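PDB 4P0F: serine protease inhibitor 4, isoform B from Drosophila melanogaster, which probably inhibits serine and cysteine endopeptidases as a serpin. Local coordinates for residues N145-D150 against K319-V324; A168-G173 against G328-A333; Q198-S203 against L271-A276; A218-L223 against S231-L236. All coordinates share one frame; numbering follows the deposited sequence.

Contact 1: residues N145-D150 against K319-V324; sequences NHLIKD and KAFIEV
Leu147, Ile148 and the backbone of Lys149 and Asp150 meet Lys319 and Phe321 where the loop following helix 129-143 lies against strand 311-324. In the serpin fold this helix, helix F, packs across the large central sheet A, and the loop joins it to the next sheet strand, 161-174. Lys319 spans the contact. Its CB rests 3.8 Å from Ile148 CG2, and the chain then runs extended past Ile148, the two side chains sliding by in opposite directions. CD comes to 3.9 Å from Lys149 O, CE to 3.6 Å from Asp150 O, and the ammonium nitrogen is held by two main-chain carbonyls. Lys149 O accepts from NZ in the carbonyl plane, whereas Lys319 NZ also donates to Asp150 O at 2.8 Å, but from above that carbonyl plane, 64° out of it. Asp150 OD2 is 4.5 Å from Lys319 NZ, too far for a salt bridge, though its charge would probably favour the ammonium group there. Ile148 CD1 reaches the strand backbone at Ala320 CA, while Val140 of helix 129-143 packs on the same side chain. At the other end, Phe321 CG is anti to the backbone N (chi1 171°), which carries the ring to Leu147. There Leu147 CD2 makes a CH-pi contact over one face of the Phe321 ring, 4.3 Å from the centroid and 25° off the normal.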
loop_
_atom_site.group_PDB
_atom_site.type_symbol
_atom_site.label_atom_id
_atom_site.label_comp_id
_atom_site.label_asym_id
_atom_site.label_seq_id
_atom_site.Cartn_x
_atom_site.Cartn_y
_atom_site.Cartn_z
ATOM N N ASN A 145 -14.465 -3.751 3.205
ATOM C CA ASN A 145 -15.140 -4.856 3.901
ATOM C C ASN A 145 -15.014 -4.675 5.410
ATOM O O ASN A 145 -14.833 -5.633 6.159
ATOM C CB ASN A 145 -14.560 -6.209 3.463
ATOM C CG ASN A 145 -15.462 -7.376 3.824
ATOM O OD1 ASN A 145 -16.672 -7.209 3.993
ATOM N ND2 ASN A 145 -14.878 -8.571 3.945
ATOM N N HIS A 146 -15.104 -3.416 5.830
ATOM C CA HIS A 146 -14.995 -3.005 7.229
ATOM C C HIS A 146 -13.662 -3.345 7.905
ATOM O O HIS A 146 -13.583 -3.376 9.132
ATOM C CB HIS A 146 -16.148 -3.602 8.031
ATOM C CG HIS A 146 -17.495 -3.190 7.527
ATOM N ND1 HIS A 146 -18.106 -2.018 7.916
ATOM C CD2 HIS A 146 -18.342 -3.784 6.653
ATOM C CE1 HIS A 146 -19.274 -1.911 7.309
ATOM N NE2 HIS A 146 -19.442 -2.970 6.538
ATOM N N LEU A 147 -12.606 -3.556 7.123
ATOM C CA LEU A 147 -11.314 -3.911 7.702
ATOM C C LEU A 147 -10.478 -2.702 8.108
ATOM O O LEU A 147 -9.635 -2.805 8.994
ATOM C CB LEU A 147 -10.523 -4.769 6.719
ATOM C CG LEU A 147 -11.148 -6.126 6.404
ATOM C CD1 LEU A 147 -10.426 -6.757 5.214
ATOM C CD2 LEU A 147 -11.096 -7.037 7.616
ATOM N N ILE A 148 -10.705 -1.564 7.456
ATOM C CA ILE A 148 -9.987 -0.341 7.783
ATOM C C ILE A 148 -10.966 0.618 8.447
ATOM O O ILE A 148 -11.843 1.173 7.786
ATOM C CB ILE A 148 -9.361 0.316 6.538
ATOM C CG1 ILE A 148 -8.464 -0.685 5.788
ATOM C CG2 ILE A 148 -8.581 1.570 6.918
ATOM C CD1 ILE A 148 -7.297 -1.251 6.584
ATOM N N LYS A 149 -10.810 0.787 9.758
ATOM C CA LYS A 149 -11.713 1.610 10.559
ATOM C C LYS A 149 -11.005 2.842 11.082
ATOM O O LYS A 149 -9.792 2.829 11.292
ATOM C CB LYS A 149 -12.265 0.809 11.735
ATOM C CG LYS A 149 -12.917 -0.493 11.358
ATOM C CD LYS A 149 -13.537 -1.139 12.587
ATOM C CE LYS A 149 -14.395 -2.339 12.241
ATOM N NZ LYS A 149 -15.096 -2.854 13.448
ATOM N N ASP A 150 -11.780 3.902 11.306
ATOM C CA ASP A 150 -11.261 5.160 11.828
ATOM C C ASP A 150 -10.003 5.635 11.112
ATOM O O ASP A 150 -9.034 6.024 11.767
ATOM C CB ASP A 150 -10.964 5.036 13.325
ATOM C CG ASP A 150 -10.771 6.395 14.004
ATOM O OD1 ASP A 150 -11.461 7.367 13.622
ATOM O OD2 ASP A 150 -9.924 6.491 14.915
ATOM N N LYS A 319 -3.430 3.217 6.555
ATOM C CA LYS A 319 -3.735 2.042 7.368
ATOM C C LYS A 319 -3.884 0.840 6.468
ATOM O O LYS A 319 -4.458 0.942 5.392
ATOM C CB LYS A 319 -5.012 2.250 8.176
ATOM C CG LYS A 319 -4.901 3.259 9.294
ATOM C CD LYS A 319 -6.019 3.043 10.330
ATOM C CE LYS A 319 -6.017 4.142 11.394
ATOM N NZ LYS A 319 -7.118 4.046 12.418
ATOM N N ALA A 320 -3.381 -0.307 6.922
ATOM C CA ALA A 320 -3.453 -1.523 6.123
ATOM C C ALA A 320 -3.638 -2.763 7.006
ATOM O O ALA A 320 -3.337 -2.757 8.203
ATOM C CB ALA A 320 -2.219 -1.654 5.261
ATOM N N PHE A 321 -4.189 -3.799 6.382
ATOM C CA PHE A 321 -4.544 -5.051 7.045
ATOM C C PHE A 321 -4.306 -6.196 6.079
ATOM O O PHE A 321 -4.567 -6.055 4.889
ATOM C CB PHE A 321 -6.011 -5.038 7.482
ATOM C CG PHE A 321 -6.511 -6.369 7.979
ATOM C CD1 PHE A 321 -7.048 -7.296 7.100
ATOM C CD2 PHE A 321 -6.415 -6.699 9.312
ATOM C CE1 PHE A 321 -7.490 -8.525 7.553
ATOM C CE2 PHE A 321 -6.855 -7.933 9.770
ATOM C CZ PHE A 321 -7.398 -8.834 8.890
ATOM N N ILE A 322 -3.832 -7.330 6.590
ATOM C CA ILE A 322 -3.727 -8.534 5.778
ATOM C C ILE A 322 -3.955 -9.762 6.662
ATOM O O ILE A 322 -3.564 -9.777 7.827
ATOM C CB ILE A 322 -2.353 -8.626 5.063
ATOM C CG1 ILE A 322 -2.324 -9.820 4.099
ATOM C CG2 ILE A 322 -1.219 -8.722 6.066
ATOM C CD1 ILE A 322 -1.188 -9.732 3.058
ATOM N N GLU A 323 -4.640 -10.758 6.112
ATOM C CA GLU A 323 -4.767 -12.073 6.744
ATOM C C GLU A 323 -4.443 -13.110 5.694
ATOM O O GLU A 323 -4.923 -13.030 4.568
ATOM C CB GLU A 323 -6.173 -12.298 7.321
ATOM C CG GLU A 323 -7.277 -12.463 6.273
ATOM C CD GLU A 323 -7.377 -13.878 5.698
ATOM O OE1 GLU A 323 -6.765 -14.811 6.261
ATOM O OE2 GLU A 323 -8.059 -14.050 4.666
ATOM N N VAL A 324 -3.610 -14.075 6.075
ATOM C CA VAL A 324 -3.184 -15.152 5.203
ATOM C C VAL A 324 -3.536 -16.483 5.872
ATOM O O VAL A 324 -3.094 -16.742 6.987
ATOM C CB VAL A 324 -1.673 -15.085 4.942
ATOM C CG1 VAL A 324 -1.199 -16.274 4.088
ATOM C CG2 VAL A 324 -1.322 -13.770 4.277
#

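Contact 2: residues A168-G173 against G328-A333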
loop_
_atom_site.group_PDB
_atom_site.type_symbol
_atom_site.label_atom_id
_atom_site.label_comp_id
_atom_site.label_asym_id
_atom_site.label_seq_id
_atom_site.Cartn_x
_atom_site.Cartn_y
_atom_site.Cartn_z
ATOM N N ALA A 168 -8.909 3.902 -1.330
ATOM C CA ALA A 168 -9.099 2.652 -0.597
ATOM C C ALA A 168 -8.896 1.488 -1.550
ATOM O O ALA A 168 -9.196 1.596 -2.736
ATOM C CB ALA A 168 -10.477 2.598 0.037
ATOM N N ILE A 169 -8.358 0.390 -1.033
ATOM C CA ILE A 169 -8.130 -0.805 -1.839
ATOM C C ILE A 169 -8.492 -2.044 -1.026
ATOM O O ILE A 169 -8.223 -2.119 0.172
ATOM C CB ILE A 169 -6.657 -0.862 -2.338
ATOM C CG1 ILE A 169 -6.380 -2.141 -3.136
ATOM C CG2 ILE A 169 -5.681 -0.722 -1.174
ATOM C CD1 ILE A 169 -5.081 -2.068 -3.952
ATOM N N HIS A 170 -9.156 -2.989 -1.684
ATOM C CA HIS A 170 -9.548 -4.240 -1.043
ATOM C C HIS A 170 -9.250 -5.408 -1.949
ATOM O O HIS A 170 -9.578 -5.390 -3.131
ATOM C CB HIS A 170 -11.028 -4.233 -0.689
ATOM C CG HIS A 170 -11.489 -5.505 -0.042
ATOM N ND1 HIS A 170 -12.167 -6.483 -0.733
ATOM C CD2 HIS A 170 -11.336 -5.965 1.222
ATOM C CE1 HIS A 170 -12.425 -7.495 0.083
ATOM N NE2 HIS A 170 -11.936 -7.204 1.274
ATOM N N PHE A 171 -8.640 -6.430 -1.362
ATOM C CA PHE A 171 -8.287 -7.655 -2.066
ATOM C C PHE A 171 -8.795 -8.859 -1.300
ATOM O O PHE A 171 -8.601 -8.959 -0.090
ATOM C CB PHE A 171 -6.781 -7.744 -2.244
ATOM C CG PHE A 171 -6.307 -9.080 -2.732
ATOM C CD1 PHE A 171 -6.509 -9.468 -4.041
ATOM C CD2 PHE A 171 -5.658 -9.945 -1.872
ATOM C CE1 PHE A 171 -6.069 -10.707 -4.489
ATOM C CE2 PHE A 171 -5.210 -11.185 -2.315
ATOM C CZ PHE A 171 -5.418 -11.561 -3.623
ATOM N N LYS A 172 -9.443 -9.769 -2.013
ATOM C CA LYS A 172 -9.781 -11.073 -1.459
ATOM C C LYS A 172 -9.589 -12.115 -2.544
ATOM O O LYS A 172 -10.296 -12.115 -3.549
ATOM C CB LYS A 172 -11.207 -11.106 -0.919
ATOM C CG LYS A 172 -11.635 -12.499 -0.439
ATOM C CD LYS A 172 -11.961 -12.516 1.039
ATOM C CE LYS A 172 -12.578 -13.843 1.453
ATOM N NZ LYS A 172 -13.013 -13.832 2.875
ATOM N N GLY A 173 -8.618 -12.995 -2.340
ATOM C CA GLY A 173 -8.285 -13.996 -3.327
ATOM C C GLY A 173 -8.271 -15.377 -2.709
ATOM O O GLY A 173 -8.004 -15.524 -1.519
ATOM N N GLY A 328 -6.747 -18.594 1.287
ATOM C CA GLY A 328 -6.256 -17.494 0.479
ATOM C C GLY A 328 -5.782 -16.332 1.319
ATOM O O GLY A 328 -5.219 -16.511 2.397
ATOM N N THR A 329 -6.041 -15.130 0.820
ATOM C CA THR A 329 -5.582 -13.906 1.447
ATOM C C THR A 329 -6.662 -12.851 1.328
ATOM O O THR A 329 -7.332 -12.756 0.300
ATOM C CB THR A 329 -4.290 -13.387 0.784
ATOM O OG1 THR A 329 -3.268 -14.372 0.936
ATOM C CG2 THR A 329 -3.829 -12.069 1.410
ATOM N N GLU A 330 -6.851 -12.093 2.398
ATOM C CA GLU A 330 -7.654 -10.883 2.333
ATOM C C GLU A 330 -6.801 -9.740 2.831
ATOM O O GLU A 330 -6.133 -9.856 3.856
ATOM C CB GLU A 330 -8.945 -10.998 3.152
ATOM C CG GLU A 330 -9.821 -9.763 3.000
ATOM C CD GLU A 330 -11.226 -9.907 3.571
ATOM O OE1 GLU A 330 -11.488 -10.881 4.310
ATOM O OE2 GLU A 330 -12.072 -9.028 3.269
ATOM N N ALA A 331 -6.804 -8.645 2.079
ATOM C CA ALA A 331 -6.006 -7.483 2.425
ATOM C C ALA A 331 -6.773 -6.228 2.086
ATOM O O ALA A 331 -7.602 -6.226 1.183
ATOM C CB ALA A 331 -4.678 -7.497 1.696
ATOM N N ALA A 332 -6.493 -5.163 2.828
ATOM C CA ALA A 332 -7.125 -3.888 2.575
ATOM C C ALA A 332 -6.212 -2.778 3.041
ATOM O O ALA A 332 -5.383 -2.972 3.924
ATOM C CB ALA A 332 -8.470 -3.797 3.280
ATOM N N ALA A 333 -6.379 -1.606 2.447
ATOM C CA ALA A 333 -5.645 -0.443 2.891
ATOM C C ALA A 333 -6.397 0.805 2.476
ATOM O O ALA A 333 -7.238 0.763 1.582
ATOM C CB ALA A 333 -4.240 -0.430 2.309
HETATM O O HOH W 1 -11.004 -13.276 4.899
#
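His170 and Glu330 both hold CG anti to the backbone N (chi1 179° and -176°), and the extended Glu330 chain thereby brings its carboxylate to the imidazole edge. His170 NE2 donates to Glu330 OE2 at 2.7 Å, within the ring plane, through the anti lone pair of the oxygen; ring and carboxylate planes stand 79° apart. Asn145 ND2 also donates to OE2, giving this oxygen of a buried residue two partners. The other oxygen faces Lys172, whose chain bends at chi2 and lays CD beside Glu330 OE1. The Lys172 NZ to Glu330 OE1 salt bridge is long, 3.6 Å, and a water bridges the pair, accepting from Lys172 NZ at 2.9 Å and donating to OE1. Beneath these polar groups, strands 161-174 and 328-341 pair antiparallel in the central sheet A of the serpin fold. In the cleaved form the segment beginning at Gly328 is the inserted reactive-centre loop, lying between strands 161-174 and 311-324. Its pairing includes the mutual bonds of Phe171 with Ala331, each 2.8 Å between N and O. The opposite sheet face is mostly apolar: Ile169 CG2 lies 3.8 Å from Ala333 CB, and Phe171 CE2 meets Thr329 CB at 3.9 Å. The polar exception, Thr329 OG1, is hydrogen-bonded to Tyr225 OH, and the Tyr225 ring also stacks edge-to-face with Phe171. Gly173 N sits 3.7 Å above the plane of the Phe171 ring, offset toward its rim, where the glycine backbone can pass close to the ring.

Contact 3: residues Q198-S203 against L271-A276; sequences QVPMMS and LPRFKA
Met202 and Leu271 form the hydrogen-bonded pair here, exchanging two backbone bonds: Met202 N to Leu271 O at 2.7 Å, and Leu271 N to Met202 O at 2.9 Å. One step on, Met201 faces Pro272 in a non-hydrogen-bonded pair, a position where the proline's missing N-H costs no bond in this pairing. Pro200 O then accepts from Arg273 N at 3.0 Å and also receives a CA-H...O contact from Pro272. On its other edge the Met201 backbone bonds to that of Arg185. The Arg273 side chain turns at chi3 (68°), so that its guanidinium lies with one face over Pro200; Pro200 CB is 3.6 Å from Arg273 NH2. Its charge is met outside this pair, NH1 forming a salt bridge with Glu326. Sulfur does much of the apolar packing. Met201 lies alongside Pro272, pointing the same way, with Met201 SD 3.9 Å from Pro272 CG. Met202 crosses Arg273 at about a right angle, with Met202 SD 3.9 Å from Arg273 CB, and the bend at its last torsion brings Met202 CE to 4.0 Å from Leu271 CD2. In serpin terms the antiparallel pairing belongs to sheet C, and past the break at Arg273 the chain enters sheet A. Strand 197-213 is flanked on its other edge by strand 185-189, while Phe274 and Ala276 pair with Val324 and Ile322 of strand 311-324.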
loop_
_atom_site.group_PDB
_atom_site.type_symbol
_atom_site.label_atom_id
_atom_site.label_comp_id
_atom_site.label_asym_id
_atom_site.label_seq_id
_atom_site.Cartn_x
_atom_site.Cartn_y
_atom_site.Cartn_z
ATOM N N GLN A 198 5.923 -21.058 19.036
ATOM C CA GLN A 198 5.109 -21.974 18.249
ATOM C C GLN A 198 3.930 -21.229 17.629
ATOM O O GLN A 198 3.165 -20.576 18.336
ATOM C CB GLN A 198 4.600 -23.131 19.113
ATOM C CG GLN A 198 5.704 -23.936 19.770
ATOM C CD GLN A 198 6.612 -24.600 18.761
ATOM O OE1 GLN A 198 6.162 -25.403 17.941
ATOM N NE2 GLN A 198 7.898 -24.264 18.808
ATOM N N VAL A 199 3.796 -21.334 16.312
ATOM C CA VAL A 199 2.687 -20.724 15.585
ATOM C C VAL A 199 2.117 -21.699 14.555
ATOM O O VAL A 199 2.811 -22.605 14.108
ATOM C CB VAL A 199 3.128 -19.427 14.873
ATOM C CG1 VAL A 199 3.678 -18.435 15.890
ATOM C CG2 VAL A 199 4.158 -19.723 13.799
ATOM N N PRO A 200 0.852 -21.504 14.157
ATOM C CA PRO A 200 0.274 -22.382 13.135
ATOM C C PRO A 200 0.996 -22.286 11.807
ATOM O O PRO A 200 1.112 -21.190 11.247
ATOM C CB PRO A 200 -1.164 -21.877 13.009
ATOM C CG PRO A 200 -1.112 -20.463 13.490
ATOM C CD PRO A 200 -0.092 -20.455 14.580
ATOM N N MET A 201 1.498 -23.427 11.335
ATOM C CA MET A 201 2.207 -23.525 10.063
ATOM C C MET A 201 1.415 -24.365 9.081
ATOM O O MET A 201 1.118 -25.534 9.344
ATOM C CB MET A 201 3.594 -24.147 10.248
ATOM C CG MET A 201 4.541 -23.282 11.005
ATOM S SD MET A 201 5.097 -21.909 9.977
ATOM C CE MET A 201 6.363 -21.242 11.051
ATOM N N MET A 202 1.087 -23.761 7.948
ATOM C CA MET A 202 0.372 -24.430 6.879
ATOM C C MET A 202 1.376 -25.135 5.995
ATOM O O MET A 202 2.439 -24.586 5.716
ATOM C CB MET A 202 -0.442 -23.416 6.079
ATOM C CG MET A 202 -1.207 -22.461 6.971
ATOM S SD MET A 202 -2.274 -21.313 6.101
ATOM C CE MET A 202 -1.092 -20.305 5.203
ATOM N N SER A 203 1.026 -26.336 5.547
ATOM C CA SER A 203 1.929 -27.182 4.765
ATOM C C SER A 203 1.314 -27.568 3.432
ATOM O O SER A 203 0.170 -28.018 3.384
ATOM C CB SER A 203 2.277 -28.483 5.519
ATOM O OG SER A 203 3.046 -28.245 6.683
ATOM N N LEU A 271 4.179 -22.294 5.563
ATOM C CA LEU A 271 3.876 -20.868 5.666
ATOM C C LEU A 271 3.034 -20.611 6.906
ATOM O O LEU A 271 2.071 -21.329 7.136
ATOM C CB LEU A 271 3.125 -20.396 4.422
ATOM C CG LEU A 271 2.835 -18.903 4.305
ATOM C CD1 LEU A 271 4.136 -18.139 4.107
ATOM C CD2 LEU A 271 1.903 -18.669 3.142
ATOM N N PRO A 272 3.385 -19.594 7.706
ATOM C CA PRO A 272 2.526 -19.308 8.864
ATOM C C PRO A 272 1.149 -18.815 8.452
ATOM O O PRO A 272 1.010 -18.099 7.458
ATOM C CB PRO A 272 3.280 -18.202 9.619
ATOM C CG PRO A 272 4.659 -18.163 9.025
ATOM C CD PRO A 272 4.533 -18.673 7.628
ATOM N N ARG A 273 0.142 -19.218 9.217
ATOM C CA ARG A 273 -1.179 -18.631 9.143
ATOM C C ARG A 273 -1.123 -17.361 9.995
ATOM O O ARG A 273 -1.085 -17.440 11.223
ATOM C CB ARG A 273 -2.239 -19.624 9.649
ATOM C CG ARG A 273 -3.688 -19.176 9.480
ATOM C CD ARG A 273 -4.683 -20.289 9.883
ATOM N NE ARG A 273 -4.649 -20.548 11.315
ATOM C CZ ARG A 273 -4.836 -21.731 11.890
ATOM N NH1 ARG A 273 -5.052 -22.837 11.169
ATOM N NH2 ARG A 273 -4.791 -21.811 13.211
ATOM N N PHE A 274 -1.079 -16.198 9.352
ATOM C CA PHE A 274 -0.816 -14.963 10.088
ATOM C C PHE A 274 -1.688 -13.812 9.642
ATOM O O PHE A 274 -2.309 -13.847 8.582
ATOM C CB PHE A 274 0.671 -14.578 9.956
ATOM C CG PHE A 274 1.044 -13.961 8.623
ATOM C CD1 PHE A 274 1.420 -14.752 7.551
ATOM C CD2 PHE A 274 1.056 -12.582 8.464
ATOM C CE1 PHE A 274 1.782 -14.184 6.332
ATOM C CE2 PHE A 274 1.407 -12.009 7.251
ATOM C CZ PHE A 274 1.773 -12.805 6.183
ATOM N N LYS A 275 -1.746 -12.794 10.487
ATOM C CA LYS A 275 -2.422 -11.557 10.128
ATOM C C LYS A 275 -1.574 -10.409 10.634
ATOM O O LYS A 275 -0.771 -10.575 11.553
ATOM C CB LYS A 275 -3.838 -11.517 10.700
ATOM C CG LYS A 275 -3.936 -11.233 12.178
ATOM C CD LYS A 275 -5.399 -11.226 12.622
ATOM C CE LYS A 275 -5.531 -10.987 14.114
ATOM N NZ LYS A 275 -6.918 -11.238 14.604
ATOM N N ALA A 276 -1.724 -9.247 10.010
ATOM C CA ALA A 276 -1.001 -8.067 10.445
ATOM C C ALA A 276 -1.843 -6.830 10.173
ATOM O O ALA A 276 -2.637 -6.805 9.236
ATOM C CB ALA A 276 0.347 -7.980 9.745
#

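Contact 4: residues A218-L223 against S231-L236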
loop_
_atom_site.group_PDB
_atom_site.type_symbol
_atom_site.label_atom_id
_atom_site.label_comp_id
_atom_site.label_asym_id
_atom_site.label_seq_id
_atom_site.Cartn_x
_atom_site.Cartn_y
_atom_site.Cartn_z
ATOM N N ALA A 218 19.081 -15.221 -0.560
ATOM C CA ALA A 218 17.678 -15.484 -0.289
ATOM C C ALA A 218 17.088 -16.472 -1.286
ATOM O O ALA A 218 17.755 -16.908 -2.227
ATOM C CB ALA A 218 16.897 -14.188 -0.315
ATOM N N MET A 219 15.838 -16.844 -1.043
ATOM C CA MET A 219 15.065 -17.624 -1.993
ATOM C C MET A 219 13.689 -17.005 -2.078
ATOM O O MET A 219 13.257 -16.307 -1.155
ATOM C CB MET A 219 14.979 -19.095 -1.570
ATOM C CG MET A 219 16.318 -19.778 -1.429
ATOM S SD MET A 219 16.202 -21.445 -0.739
ATOM C CE MET A 219 17.952 -21.826 -0.671
ATOM N N ALA A 220 13.002 -17.230 -3.191
ATOM C CA ALA A 220 11.681 -16.661 -3.359
ATOM C C ALA A 220 10.714 -17.668 -3.942
ATOM O O ALA A 220 11.111 -18.599 -4.635
ATOM C CB ALA A 220 11.739 -15.417 -4.240
ATOM N N LEU A 221 9.436 -17.439 -3.660
ATOM C CA LEU A 221 8.350 -18.305 -4.078
ATOM C C LEU A 221 7.152 -17.418 -4.378
ATOM O O LEU A 221 6.941 -16.399 -3.708
ATOM C CB LEU A 221 8.014 -19.340 -2.977
ATOM C CG LEU A 221 7.146 -20.548 -3.331
ATOM C CD1 LEU A 221 7.933 -21.551 -4.149
ATOM C CD2 LEU A 221 6.620 -21.200 -2.063
ATOM N N GLU A 222 6.405 -17.774 -5.415
ATOM C CA GLU A 222 5.157 -17.096 -5.735
ATOM C C GLU A 222 3.977 -18.050 -5.606
ATOM O O GLU A 222 3.991 -19.145 -6.164
ATOM C CB GLU A 222 5.196 -16.529 -7.146
ATOM C CG GLU A 222 5.087 -15.041 -7.180
ATOM C CD GLU A 222 5.164 -14.477 -8.580
ATOM O OE1 GLU A 222 4.838 -15.197 -9.554
ATOM O OE2 GLU A 222 5.556 -13.306 -8.689
ATOM N N LEU A 223 2.966 -17.610 -4.871
ATOM C CA LEU A 223 1.745 -18.370 -4.668
ATOM C C LEU A 223 0.612 -17.683 -5.427
ATOM O O LEU A 223 0.198 -16.583 -5.051
ATOM C CB LEU A 223 1.420 -18.467 -3.178
ATOM C CG LEU A 223 2.521 -19.022 -2.271
ATOM C CD1 LEU A 223 2.061 -19.076 -0.824
ATOM C CD2 LEU A 223 2.962 -20.403 -2.737
ATOM N N SER A 231 -0.533 -12.717 -7.462
ATOM C CA SER A 231 0.163 -13.723 -6.669
ATOM C C SER A 231 0.814 -13.083 -5.445
ATOM O O SER A 231 1.020 -11.863 -5.394
ATOM C CB SER A 231 1.216 -14.465 -7.503
ATOM O OG SER A 231 2.329 -13.643 -7.815
ATOM N N MET A 232 1.124 -13.928 -4.461
ATOM C CA MET A 232 1.880 -13.521 -3.286
ATOM C C MET A 232 3.305 -13.999 -3.438
ATOM O O MET A 232 3.578 -15.197 -3.454
ATOM C CB MET A 232 1.282 -14.088 -1.991
ATOM C CG MET A 232 2.058 -13.660 -0.741
ATOM S SD MET A 232 1.343 -14.213 0.829
ATOM C CE MET A 232 -0.162 -13.297 0.870
ATOM N N LEU A 233 4.206 -13.036 -3.530
ATOM C CA LEU A 233 5.632 -13.288 -3.595
ATOM C C LEU A 233 6.195 -13.268 -2.195
ATOM O O LEU A 233 5.958 -12.322 -1.453
ATOM C CB LEU A 233 6.317 -12.222 -4.450
ATOM C CG LEU A 233 7.844 -12.270 -4.506
ATOM C CD1 LEU A 233 8.314 -13.456 -5.332
ATOM C CD2 LEU A 233 8.360 -10.952 -5.065
ATOM N N ILE A 234 6.906 -14.331 -1.828
ATOM C CA ILE A 234 7.583 -14.409 -0.536
ATOM C C ILE A 234 9.081 -14.426 -0.795
ATOM O O ILE A 234 9.545 -15.227 -1.597
ATOM C CB ILE A 234 7.177 -15.680 0.245
ATOM C CG1 ILE A 234 5.657 -15.729 0.426
ATOM C CG2 ILE A 234 7.858 -15.719 1.598
ATOM C CD1 ILE A 234 5.130 -17.098 0.747
ATOM N N VAL A 235 9.824 -13.536 -0.141
ATOM C CA VAL A 235 11.279 -13.537 -0.246
ATOM C C VAL A 235 11.835 -13.827 1.133
ATOM O O VAL A 235 11.629 -13.079 2.080
ATOM C CB VAL A 235 11.832 -12.214 -0.791
ATOM C CG1 VAL A 235 13.289 -12.389 -1.172
ATOM C CG2 VAL A 235 11.016 -11.757 -1.991
ATOM N N LEU A 236 12.540 -14.948 1.216
ATOM C CA LEU A 236 12.973 -15.551 2.463
ATOM C C LEU A 236 14.499 -15.528 2.570
ATOM O O LEU A 236 15.182 -16.172 1.767
ATOM C CB LEU A 236 12.468 -16.994 2.527
ATOM C CG LEU A 236 12.763 -17.793 3.782
ATOM C CD1 LEU A 236 12.040 -17.220 4.989
ATOM C CD2 LEU A 236 12.356 -19.263 3.555
#
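This is a buried antiparallel beta hairpin contact, in which strand 218-224 returns as strand 230-237 within sheet B of the serpin fold. Met219 faces Leu236, Leu221 faces Ile234 and Leu223 faces Met232 as hydrogen-bonded pairs, each exchanging two bonds. Among them, Leu236 N to Met219 O and Ile234 N to Leu221 O are both 2.8 Å. Between these pairs, Ala220 with Val235 and Glu222 with Leu233 bring the chains closer. Ala220 CA approaches Ile234 O at 3.1 Å in a CA-H...O contact. On the face of Ala220 and Glu222, Leu233 CD1 fits between Ala220 CB, 4.1 Å away, and Glu222 CG, 4.0 Å away. The small Ala218 CB meets Val235 CG1 farther along. Glu222 has an unusual first torsion, chi1 -117°, and its carboxylate carbon CD lies 3.1 Å from Ser231 OG. Neither carboxylate oxygen is well angled for a bond to that hydroxyl, and the ion pair of OE1 with Arg209 is long and weak. On the opposite face, Leu223 and Ile234 meet diagonally, tip to tip, their CD1 atoms 4.0 Å apart. Strands 197-213, 218-224 and 230-237 form a three-strand antiparallel meander, and the sequence-distant strand 360-366 extends it along the outer edge of 230-237, as in sheet B of serpins.

Overall arrangement
From the N terminus, residues 145-150 come first, and contact 1 closes the long loop to 319-324. Contact 2 starts inside that loop at 168-173 and ends beyond it at 328-333, so the two closures cross; strands 311-324 and 328-341 follow each other in the chain and pair side by side. Contact 3 is nested within both loops, and contact 4 lies within the loop of contact 3. Contact 1 fixes the loop after helix 129-143 to sheet A, and contact 2 joins two strands of that sheet. Contact 3 leads from sheet C into sheet A, and contact 4 belongs to sheet B, touching contact 3 through Leu271 and contacts 1 and 2 through Met232.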